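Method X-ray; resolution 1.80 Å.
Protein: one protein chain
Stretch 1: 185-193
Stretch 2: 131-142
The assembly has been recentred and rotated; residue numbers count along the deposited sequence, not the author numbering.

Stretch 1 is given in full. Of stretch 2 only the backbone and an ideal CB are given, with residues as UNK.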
# COMPACT_ATOMS: atom_id res chain seq x y z
N GLY A 185 -2.03 -0.87 8.05
CA GLY A 185 -2.33 0.54 8.28
C GLY A 185 -1.17 1.45 8.59
O GLY A 185 -1.35 2.46 9.26
N THR A 186 0.01 1.13 8.12
CA THR A 186 1.13 2.03 8.37
C THR A 186 0.99 3.42 7.65
O THR A 186 1.23 4.49 8.24
CB THR A 186 2.43 1.35 7.86
OG1 THR A 186 2.70 0.17 8.64
CG2 THR A 186 3.65 2.33 7.91
N ARG A 187 0.70 3.38 6.34
CA ARG A 187 0.72 4.60 5.50
C ARG A 187 -0.27 5.66 5.92
O ARG A 187 -0.03 6.86 5.73
CB ARG A 187 0.54 4.29 4.01
CG ARG A 187 -0.82 3.67 3.64
CD ARG A 187 -0.80 3.18 2.20
NE ARG A 187 0.29 2.26 1.97
CZ ARG A 187 0.98 2.21 0.83
NH1 ARG A 187 0.67 3.06 -0.14
NH2 ARG A 187 2.01 1.35 0.69
N ARG A 188 -1.38 5.24 6.55
CA ARG A 188 -2.34 6.30 7.00
C ARG A 188 -2.68 6.22 8.47
O ARG A 188 -3.77 6.59 8.90
CB ARG A 188 -3.60 6.37 6.12
CG ARG A 188 -3.43 7.16 4.80
CD ARG A 188 -4.59 6.80 3.85
NE ARG A 188 -4.36 7.08 2.43
CZ ARG A 188 -4.03 6.17 1.49
NH1 ARG A 188 -3.83 4.88 1.80
NH2 ARG A 188 -3.89 6.57 0.22
N ARG A 189 -1.70 5.80 9.27
CA ARG A 189 -1.95 5.71 10.71
C ARG A 189 -2.18 7.08 11.32
O ARG A 189 -1.64 8.09 10.84
CB ARG A 189 -0.80 5.03 11.45
CG ARG A 189 0.55 5.77 11.36
CD ARG A 189 1.65 4.76 11.56
NE ARG A 189 2.93 5.45 11.57
CZ ARG A 189 4.10 4.83 11.56
NH1 ARG A 189 4.14 3.49 11.62
NH2 ARG A 189 5.24 5.56 11.57
N PHE A 190 -2.93 7.12 12.43
CA PHE A 190 -3.08 8.37 13.16
C PHE A 190 -1.68 8.82 13.69
O PHE A 190 -1.34 10.01 13.65
CB PHE A 190 -4.02 8.16 14.36
CG PHE A 190 -4.25 9.41 15.18
CD1 PHE A 190 -5.30 10.29 14.84
CD2 PHE A 190 -3.49 9.68 16.31
CE1 PHE A 190 -5.50 11.44 15.58
CE2 PHE A 190 -3.71 10.84 17.06
CZ PHE A 190 -4.72 11.72 16.69
N SER A 191 -0.89 7.84 14.18
CA SER A 191 0.43 8.06 14.73
C SER A 191 1.10 6.70 14.84
O SER A 191 0.42 5.68 14.82
CB SER A 191 0.36 8.77 16.10
OG SER A 191 -0.20 7.90 17.08
N SER A 192 2.43 6.66 14.92
CA SER A 192 3.12 5.37 15.11
C SER A 192 2.73 4.73 16.48
O SER A 192 2.66 3.49 16.59
CB SER A 192 4.65 5.53 14.95
OG SER A 192 5.14 6.47 15.88
N GLN A 193 2.51 5.57 17.50
CA GLN A 193 2.06 5.10 18.84
C GLN A 193 0.70 4.43 18.76
O GLN A 193 0.50 3.35 19.37
CB GLN A 193 2.06 6.24 19.89
CG GLN A 193 1.82 5.79 21.35
CD GLN A 193 2.82 4.76 21.80
OE1 GLN A 193 4.00 4.93 21.61
NE2 GLN A 193 2.34 3.63 22.27
N UNK A 131 10.60 5.92 0.24
CA UNK A 131 9.99 7.16 0.76
C UNK A 131 8.51 7.01 1.01
O UNK A 131 8.02 7.51 1.98
CB UNK A 131 10.22 8.32 -0.21
N UNK A 132 7.81 6.39 0.06
CA UNK A 132 6.34 6.47 0.01
C UNK A 132 5.65 6.37 1.36
O UNK A 132 4.89 7.30 1.72
CB UNK A 132 5.80 5.36 -0.89
N UNK A 133 5.83 5.27 2.09
CA UNK A 133 5.04 5.10 3.33
C UNK A 133 5.60 5.95 4.44
O UNK A 133 4.90 6.23 5.39
CB UNK A 133 5.01 3.63 3.77
N UNK A 134 6.91 6.25 4.38
CA UNK A 134 7.51 7.12 5.41
C UNK A 134 6.93 8.52 5.28
O UNK A 134 6.58 9.16 6.28
CB UNK A 134 9.03 7.16 5.28
N UNK A 135 6.86 9.01 4.04
CA UNK A 135 6.32 10.34 3.81
C UNK A 135 4.83 10.35 4.17
O UNK A 135 4.37 11.25 4.82
CB UNK A 135 6.53 10.77 2.36
N UNK A 136 4.09 9.31 3.77
CA UNK A 136 2.61 9.31 4.09
C UNK A 136 2.40 9.29 5.56
O UNK A 136 1.59 10.05 6.05
CB UNK A 136 1.89 8.11 3.47
N UNK A 137 3.22 8.52 6.31
CA UNK A 137 3.10 8.39 7.80
C UNK A 137 3.43 9.67 8.51
O UNK A 137 2.81 10.02 9.54
CB UNK A 137 4.02 7.29 8.33
N UNK A 138 4.42 10.36 7.94
CA UNK A 138 4.84 11.64 8.47
C UNK A 138 3.73 12.67 8.25
O UNK A 138 3.37 13.35 9.17
CB UNK A 138 6.15 12.09 7.82
N UNK A 139 3.22 12.79 7.03
CA UNK A 139 2.16 13.79 6.78
C UNK A 139 0.92 13.51 7.64
O UNK A 139 0.40 14.40 8.25
CB UNK A 139 1.77 13.80 5.30
N UNK A 140 0.51 12.24 7.69
CA UNK A 140 -0.57 11.83 8.61
C UNK A 140 -0.36 12.24 10.03
O UNK A 140 -1.23 12.93 10.62
CB UNK A 140 -0.74 10.31 8.57
N UNK A 141 0.78 11.85 10.61
CA UNK A 141 1.04 12.11 12.02
C UNK A 141 1.29 13.60 12.38
O UNK A 141 0.94 14.02 13.49
CB UNK A 141 2.25 11.28 12.45
N UNK A 142 1.98 14.34 11.50
CA UNK A 142 2.13 15.77 11.72
C UNK A 142 0.76 16.44 11.82
O UNK A 142 0.49 17.23 12.75
CB UNK A 142 2.95 16.40 10.60

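The backbone of 131-142 is one helix, its amides reaching four residues back, so proline would cost a bond at most positions; stretch 1 runs alongside it from Thr-186 to Ser-192.

Position 131 has nothing of stretch 1 near its CB, which leaves the choice open; it is Tyr-131, which makes no contact here.

At position 132 the CB points sideways, with no neighbour within 5.5 Å. The guanidinium of Arg-187 lies beyond, so a long acid could reach it, and a long amide might. Glu-132 does so with chi1 and chi2 both t: Arg-187 NH1 donates to Glu-132 OE2 at 2.7 Å, a salt bridge made at the guanidinium edge.

Position 133 points toward stretch 1, its ideal CB 4.5 Å from Arg-187 CB and 4.6 Å from Thr-186 CG2. A small or branched residue such as valine, threonine or alanine would suit. Thr-133 lays its CG2 over one face of the Arg-187 guanidinium, 3.3 Å from NH2, while its hydroxyl bonds elsewhere in the structure.

Positions 134 and 135 point away and ask nothing of stretch 1; they are Leu-134 and Val-135.

Position 136 points toward it, with the ideal CB a tight 3.2 Å from Arg-187 O. Beyond lie the side chains of two arginines, whose flat groups accept an apolar cover; a long, flexible, unbranched chain fits. Selenomethionine Met-136 places CE 3.9 Å from Arg-187 CB and over one face of the Arg-188 guanidinium, 3.5 Å from CZ.

At position 137 the ideal CB is 3.9 Å from Arg-189 NH2 and 4.0 Å from Thr-186 O, so a small residue suits best. Ala-137 sets its CB 3.8 Å from Arg-189 NE, and its carbonyl takes a bond from water 1, which in turn accepts from that NE.

Positions 138 and 139, away and sideways, are free of stretch 1: Ile-138 and Val-139.

Position 140 points toward a carbonyl, its ideal CB a tight 3.3 Å from Arg-189 O. A short donor is wanted, serine or perhaps threonine. Ser-140 OG, with chi1 t, donates to Arg-189 O at 2.6 Å.

Position 141 looks sideways, but a helix begins at Ser-192, whose amide is free to meet an acceptor; glutamate or glutamine could reach it. Glu-141 extends, chi1 and chi2 t, and OE2 accepts from Ser-192 N at 2.9 Å. Water 1 also donates to OE2, while water 2 joins OE1 to Gln-193 N.

Position 142 points away; it is Val-142, out of contact.

Stretch 2 (131-142) YETLVMAIVSEV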
# COMPACT_ATOMS: atom_id res chain seq x y z
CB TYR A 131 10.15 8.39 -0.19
CG TYR A 131 11.47 9.15 -0.05
CD1 TYR A 131 12.40 9.15 -1.07
CD2 TYR A 131 11.74 9.85 1.10
CE1 TYR A 131 13.60 9.84 -0.95
CE2 TYR A 131 12.94 10.55 1.25
CZ TYR A 131 13.85 10.56 0.23
OH TYR A 131 15.02 11.29 0.36
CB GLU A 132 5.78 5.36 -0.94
CG GLU A 132 4.27 5.25 -0.92
CD GLU A 132 3.75 4.22 -1.92
OE1 GLU A 132 4.53 3.83 -2.80
OE2 GLU A 132 2.54 3.89 -1.84
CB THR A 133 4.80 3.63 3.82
OG1 THR A 133 5.98 3.06 4.38
CG2 THR A 133 4.21 2.76 2.66
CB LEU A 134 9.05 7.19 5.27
CG LEU A 134 9.75 5.84 5.34
CD1 LEU A 134 11.25 5.97 4.98
CD2 LEU A 134 9.52 5.17 6.69
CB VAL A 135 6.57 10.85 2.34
CG1 VAL A 135 5.84 12.19 2.10
CG2 VAL A 135 8.08 11.00 2.07
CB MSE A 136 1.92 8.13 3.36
CG MSE A 136 1.95 8.46 1.91
SE MSE A 136 1.25 6.86 0.95
CE MSE A 136 -0.65 7.05 1.49
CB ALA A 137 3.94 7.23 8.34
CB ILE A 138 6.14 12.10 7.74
CG1 ILE A 138 7.37 11.38 8.35
CG2 ILE A 138 6.30 13.64 7.86
CD1 ILE A 138 8.61 11.45 7.43
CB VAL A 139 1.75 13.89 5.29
CG1 VAL A 139 0.61 14.92 5.10
CG2 VAL A 139 2.94 14.31 4.43
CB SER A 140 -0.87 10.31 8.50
OG SER A 140 -2.08 10.05 9.21
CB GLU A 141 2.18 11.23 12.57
CG GLU A 141 2.35 11.48 14.06
CD GLU A 141 3.10 10.42 14.80
OE1 GLU A 141 3.49 10.71 15.96
OE2 GLU A 141 3.34 9.33 14.25
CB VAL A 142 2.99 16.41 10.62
CG1 VAL A 142 2.87 17.93 10.66
CG2 VAL A 142 4.44 16.00 10.81
O HOH W 1 3.39 8.24 11.67
O HOH W 2 3.66 8.45 17.53
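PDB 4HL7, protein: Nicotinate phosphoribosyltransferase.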